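Allergen Bos d 2 (Bos taurus, PDB 1BJ7) probably carries pheromones as a secreted lipocalin of cattle dander, where it is a major allergen. Local coordinates at residues A[15-20]-A[38-43]. Residues are numbered along the deposited sequence; the frame is centred on the assembly and turned at random. Where two conformers were deposited one is given.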
ATOM      1  N   GLU A  15      -6.780   9.426   6.818  1.00 15.73           N
ATOM      2  CA  GLU A  15      -7.520   8.182   6.807  1.00 23.70           C
ATOM      3  C   GLU A  15      -7.597   7.720   5.357  1.00 22.86           C
ATOM      4  O   GLU A  15      -8.173   8.403   4.516  1.00 28.70           O
ATOM      5  CB  GLU A  15      -8.916   8.392   7.385  1.00 24.15           C
ATOM      6  CG  GLU A  15      -8.930   8.519   8.887  1.00 37.48           C
ATOM      7  CD  GLU A  15      -9.918   7.559   9.518  1.00 48.76           C
ATOM      8  OE1 GLU A  15      -9.567   6.364   9.689  1.00 54.40           O
ATOM      9  OE2 GLU A  15     -11.056   7.996   9.823  1.00 55.28           O
ATOM     10  N   TRP A  16      -6.962   6.596   5.059  1.00 19.36           N
ATOM     11  CA  TRP A  16      -6.949   6.069   3.704  1.00 16.89           C
ATOM     12  C   TRP A  16      -7.494   4.665   3.685  1.00 16.26           C
ATOM     13  O   TRP A  16      -7.310   3.920   4.644  1.00 18.57           O
ATOM     14  CB  TRP A  16      -5.518   6.019   3.176  1.00 15.35           C
ATOM     15  CG  TRP A  16      -4.870   7.346   2.908  1.00 15.26           C
ATOM     16  CD1 TRP A  16      -3.945   7.981   3.691  1.00 11.33           C
ATOM     17  CD2 TRP A  16      -5.041   8.168   1.739  1.00 12.20           C
ATOM     18  NE1 TRP A  16      -3.527   9.138   3.079  1.00 13.57           N
ATOM     19  CE2 TRP A  16      -4.176   9.279   1.884  1.00 12.58           C
ATOM     20  CE3 TRP A  16      -5.843   8.073   0.592  1.00 10.51           C
ATOM     21  CZ2 TRP A  16      -4.090  10.299   0.913  1.00 10.00           C
ATOM     22  CZ3 TRP A  16      -5.759   9.097  -0.374  1.00  9.53           C
ATOM     23  CH2 TRP A  16      -4.885  10.186  -0.202  1.00 10.13           C
ATOM     24  N   ARG A  17      -8.195   4.320   2.607  1.00 14.78           N
ATOM     25  CA  ARG A  17      -8.712   2.964   2.430  1.00 16.51           C
ATOM     26  C   ARG A  17      -7.938   2.402   1.250  1.00 15.04           C
ATOM     27  O   ARG A  17      -7.553   3.151   0.350  1.00 17.13           O
ATOM     28  CB  ARG A  17     -10.216   2.979   2.141  0.50 18.08           C
ATOM     29  CG  ARG A  17     -11.067   3.437   3.337  0.50 24.85           C
ATOM     30  CD  ARG A  17     -10.854   2.539   4.561  0.50 25.81           C
ATOM     31  NE  ARG A  17     -11.345   3.152   5.796  0.50 31.40           N
ATOM     32  CZ  ARG A  17     -10.608   3.909   6.608  0.50 32.26           C
ATOM     33  NH1 ARG A  17      -9.342   4.157   6.329  0.50 32.18           N
ATOM     34  NH2 ARG A  17     -11.138   4.414   7.711  0.50 36.60           N
ATOM     35  N   ILE A  18      -7.660   1.105   1.266  1.00 14.14           N
ATOM     36  CA  ILE A  18      -6.945   0.496   0.148  1.00 12.69           C
ATOM     37  C   ILE A  18      -7.982  -0.048  -0.821  1.00 10.79           C
ATOM     38  O   ILE A  18      -8.887  -0.782  -0.435  1.00 11.56           O
ATOM     39  CB  ILE A  18      -5.929  -0.598   0.603  1.00 14.17           C
ATOM     40  CG1 ILE A  18      -5.093  -1.056  -0.601  1.00 14.05           C
ATOM     41  CG2 ILE A  18      -6.647  -1.782   1.269  1.00 11.32           C
ATOM     42  CD1 ILE A  18      -3.820  -1.779  -0.210  1.00 12.76           C
ATOM     43  N   ILE A  19      -7.924   0.416  -2.062  1.00 10.88           N
ATOM     44  CA  ILE A  19      -8.881  -0.050  -3.054  1.00 10.12           C
ATOM     45  C   ILE A  19      -8.279  -1.192  -3.860  1.00 10.28           C
ATOM     46  O   ILE A  19      -8.935  -2.212  -4.092  1.00 12.97           O
ATOM     47  CB  ILE A  19      -9.320   1.084  -4.038  1.00 12.71           C
ATOM     48  CG1 ILE A  19      -9.705   2.368  -3.276  1.00 13.82           C
ATOM     49  CG2 ILE A  19     -10.434   0.584  -4.947  1.00  6.92           C
ATOM     50  CD1 ILE A  19     -10.745   2.179  -2.170  1.00 14.70           C
ATOM     51  N   TYR A  20      -7.025  -1.019  -4.270  1.00 10.39           N
ATOM     52  CA  TYR A  20      -6.343  -2.014  -5.095  1.00 11.98           C
ATOM     53  C   TYR A  20      -4.930  -2.300  -4.656  1.00 12.27           C
ATOM     54  O   TYR A  20      -4.272  -1.462  -4.039  1.00 15.66           O
ATOM     55  CB  TYR A  20      -6.219  -1.518  -6.551  1.00 12.79           C
ATOM     56  CG  TYR A  20      -7.513  -1.262  -7.279  1.00 12.50           C
ATOM     57  CD1 TYR A  20      -8.296  -2.311  -7.720  1.00  9.46           C
ATOM     58  CD2 TYR A  20      -7.951   0.043  -7.522  1.00 14.32           C
ATOM     59  CE1 TYR A  20      -9.485  -2.076  -8.389  1.00 14.70           C
ATOM     60  CE2 TYR A  20      -9.137   0.292  -8.188  1.00 15.21           C
ATOM     61  CZ  TYR A  20      -9.900  -0.771  -8.620  1.00 14.69           C
ATOM     62  OH  TYR A  20     -11.074  -0.537  -9.296  1.00 19.15           O
ATOM     63  N   TYR A  38      -5.012  -4.203   4.836  1.00 14.22           N
ATOM     64  CA  TYR A  38      -6.181  -3.332   4.818  1.00 12.80           C
ATOM     65  C   TYR A  38      -5.935  -2.038   5.558  1.00 13.63           C
ATOM     66  O   TYR A  38      -6.143  -1.951   6.775  1.00 12.24           O
ATOM     67  CB  TYR A  38      -7.374  -4.077   5.407  1.00 13.93           C
ATOM     68  CG  TYR A  38      -7.726  -5.317   4.634  1.00 13.36           C
ATOM     69  CD1 TYR A  38      -8.446  -5.225   3.447  1.00 15.15           C
ATOM     70  CD2 TYR A  38      -7.368  -6.591   5.100  1.00 15.53           C
ATOM     71  CE1 TYR A  38      -8.815  -6.363   2.746  1.00 17.80           C
ATOM     72  CE2 TYR A  38      -7.732  -7.734   4.401  1.00 12.90           C
ATOM     73  CZ  TYR A  38      -8.460  -7.605   3.229  1.00 12.07           C
ATOM     74  OH  TYR A  38      -8.877  -8.706   2.534  1.00 15.66           O
ATOM     75  N   TYR A  39      -5.505  -1.030   4.800  1.00 11.84           N
ATOM     76  CA  TYR A  39      -5.192   0.284   5.341  1.00 13.19           C
ATOM     77  C   TYR A  39      -6.324   0.954   6.093  1.00 12.20           C
ATOM     78  O   TYR A  39      -7.498   0.817   5.753  1.00 12.53           O
ATOM     79  CB  TYR A  39      -4.736   1.225   4.225  1.00 13.53           C
ATOM     80  CG  TYR A  39      -3.259   1.148   3.933  1.00 17.41           C
ATOM     81  CD1 TYR A  39      -2.700   0.012   3.333  1.00 18.74           C
ATOM     82  CD2 TYR A  39      -2.405   2.210   4.267  1.00 21.35           C
ATOM     83  CE1 TYR A  39      -1.314  -0.065   3.073  1.00 21.14           C
ATOM     84  CE2 TYR A  39      -1.030   2.143   4.008  1.00 24.80           C
ATOM     85  CZ  TYR A  39      -0.494   1.005   3.411  1.00 22.79           C
ATOM     86  OH  TYR A  39       0.851   0.958   3.121  1.00 24.92           O
ATOM     87  N   ARG A  40      -5.946   1.707   7.109  1.00 13.28           N
ATOM     88  CA  ARG A  40      -6.907   2.447   7.895  1.00 13.27           C
ATOM     89  C   ARG A  40      -6.409   3.883   8.049  1.00 13.09           C
ATOM     90  O   ARG A  40      -7.186   4.830   7.886  1.00 14.10           O
ATOM     91  CB  ARG A  40      -7.120   1.802   9.281  1.00 11.73           C
ATOM     92  CG  ARG A  40      -7.971   0.553   9.317  1.00  8.66           C
ATOM     93  CD  ARG A  40      -9.376   0.835   8.776  1.00 13.32           C
ATOM     94  NE  ARG A  40     -10.242  -0.351   8.771  1.00 13.42           N
ATOM     95  CZ  ARG A  40     -10.315  -1.239   7.781  1.00 12.45           C
ATOM     96  NH1 ARG A  40      -9.578  -1.103   6.678  1.00 10.35           N
ATOM     97  NH2 ARG A  40     -11.123  -2.274   7.896  1.00 10.16           N
ATOM     98  N   ARG A  41      -5.113   4.050   8.297  1.00 11.61           N
ATOM     99  CA  ARG A  41      -4.574   5.389   8.517  1.00 14.51           C
ATOM    100  C   ARG A  41      -3.071   5.468   8.364  1.00 15.01           C
ATOM    101  O   ARG A  41      -2.363   4.501   8.617  1.00 18.34           O
ATOM    102  CB  ARG A  41      -4.956   5.858   9.935  1.00 16.12           C
ATOM    103  CG  ARG A  41      -4.314   7.156  10.384  1.00 27.22           C
ATOM    104  CD  ARG A  41      -4.663   7.516  11.832  1.00 36.27           C
ATOM    105  NE  ARG A  41      -6.096   7.776  12.037  1.00 45.20           N
ATOM    106  CZ  ARG A  41      -6.730   8.906  11.701  1.00 49.67           C
ATOM    107  NH1 ARG A  41      -6.072   9.912  11.128  1.00 52.13           N
ATOM    108  NH2 ARG A  41      -8.029   9.040  11.952  1.00 49.63           N
ATOM    109  N   ILE A  42      -2.594   6.630   7.933  1.00 15.13           N
ATOM    110  CA  ILE A  42      -1.167   6.897   7.783  1.00 15.49           C
ATOM    111  C   ILE A  42      -0.886   8.162   8.594  1.00 17.92           C
ATOM    112  O   ILE A  42      -1.626   9.139   8.493  1.00 16.72           O
ATOM    113  CB  ILE A  42      -0.747   7.187   6.299  1.00 14.93           C
ATOM    114  CG1 ILE A  42      -1.017   5.982   5.392  1.00 14.58           C
ATOM    115  CG2 ILE A  42       0.742   7.563   6.233  1.00 13.33           C
ATOM    116  CD1 ILE A  42      -0.597   6.221   3.937  1.00 11.03           C
ATOM    117  N   GLU A  43       0.139   8.119   9.438  1.00 20.87           N
ATOM    118  CA  GLU A  43       0.526   9.277  10.236  1.00 24.02           C
ATOM    119  C   GLU A  43       1.950   9.633   9.875  1.00 24.42           C
ATOM    120  O   GLU A  43       2.737   8.770   9.498  1.00 24.00           O
ATOM    121  CB  GLU A  43       0.531   8.964  11.723  1.00 27.03           C
ATOM    122  CG  GLU A  43      -0.805   8.728  12.368  1.00 40.51           C
ATOM    123  CD  GLU A  43      -0.681   8.582  13.882  1.00 47.71           C
ATOM    124  OE1 GLU A  43       0.455   8.660  14.407  1.00 49.13           O
ATOM    125  OE2 GLU A  43      -1.722   8.398  14.550  1.00 51.98           O
TER
HETATM  126  O   HOH W   1      -9.161  -0.470   3.310  1.00 34.23           O
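Arg17 reaches across to the backbone of Arg40. Its NH1 donates to Arg40 O at 2.7 Å, with an N-H...O angle of 144°. The same NH1 also bonds to Trp16 O at 2.7 Å, standing above that carbonyl plane, so one nitrogen joins carbonyls of both segments through two bent bonds. The chain bends at chi2 (-59°), bringing the guanidinium back toward 38-43, although its CB points away. Between the backbones, Trp16 N gives a single weak bond to Arg40 O, which the Arg17 bond supplements. Further along, a water accepts from Ile18 N and donates to Tyr39 O, bridging the strands where they diverge.

Charged groups line the outer side. Arg17 NH2 gives a nearly straight hydrogen bond, part of a salt bridge, to Glu15 OE1. The oxygen lies in the guanidinium plane, but the nitrogen stands above the carboxylate plane. Glu15 CG sits over one face of the Arg41 guanidinium, 3.2 Å from Arg41 NH2. The salt bridge between Glu15 and Arg41 is long, and no N-H points at the carboxylate. Arg40 CD lies over a face of the Arg17 guanidinium. The Arg40 head turns elsewhere, to Tyr39 O, Asp152 and Pro155 O near the C-terminus. Trp16 NE1 hydrogen-bonds to Ile12 O.

Apolar contacts lie apart from this network. Trp16 CD1 meets Ile42 CD1 at 3.8 Å. Ile18 CD1 approaches Tyr39 CD1 at 4.1 Å.

The axes of strands 17-20 and 38-43 run at 145°, antiparallel in the curled sheet of the lipocalin beta-barrel. Trp16 is the signature Gly-X-Trp tryptophan; Lys119, in cation-pi contact, probably replaces the family's usual arginine.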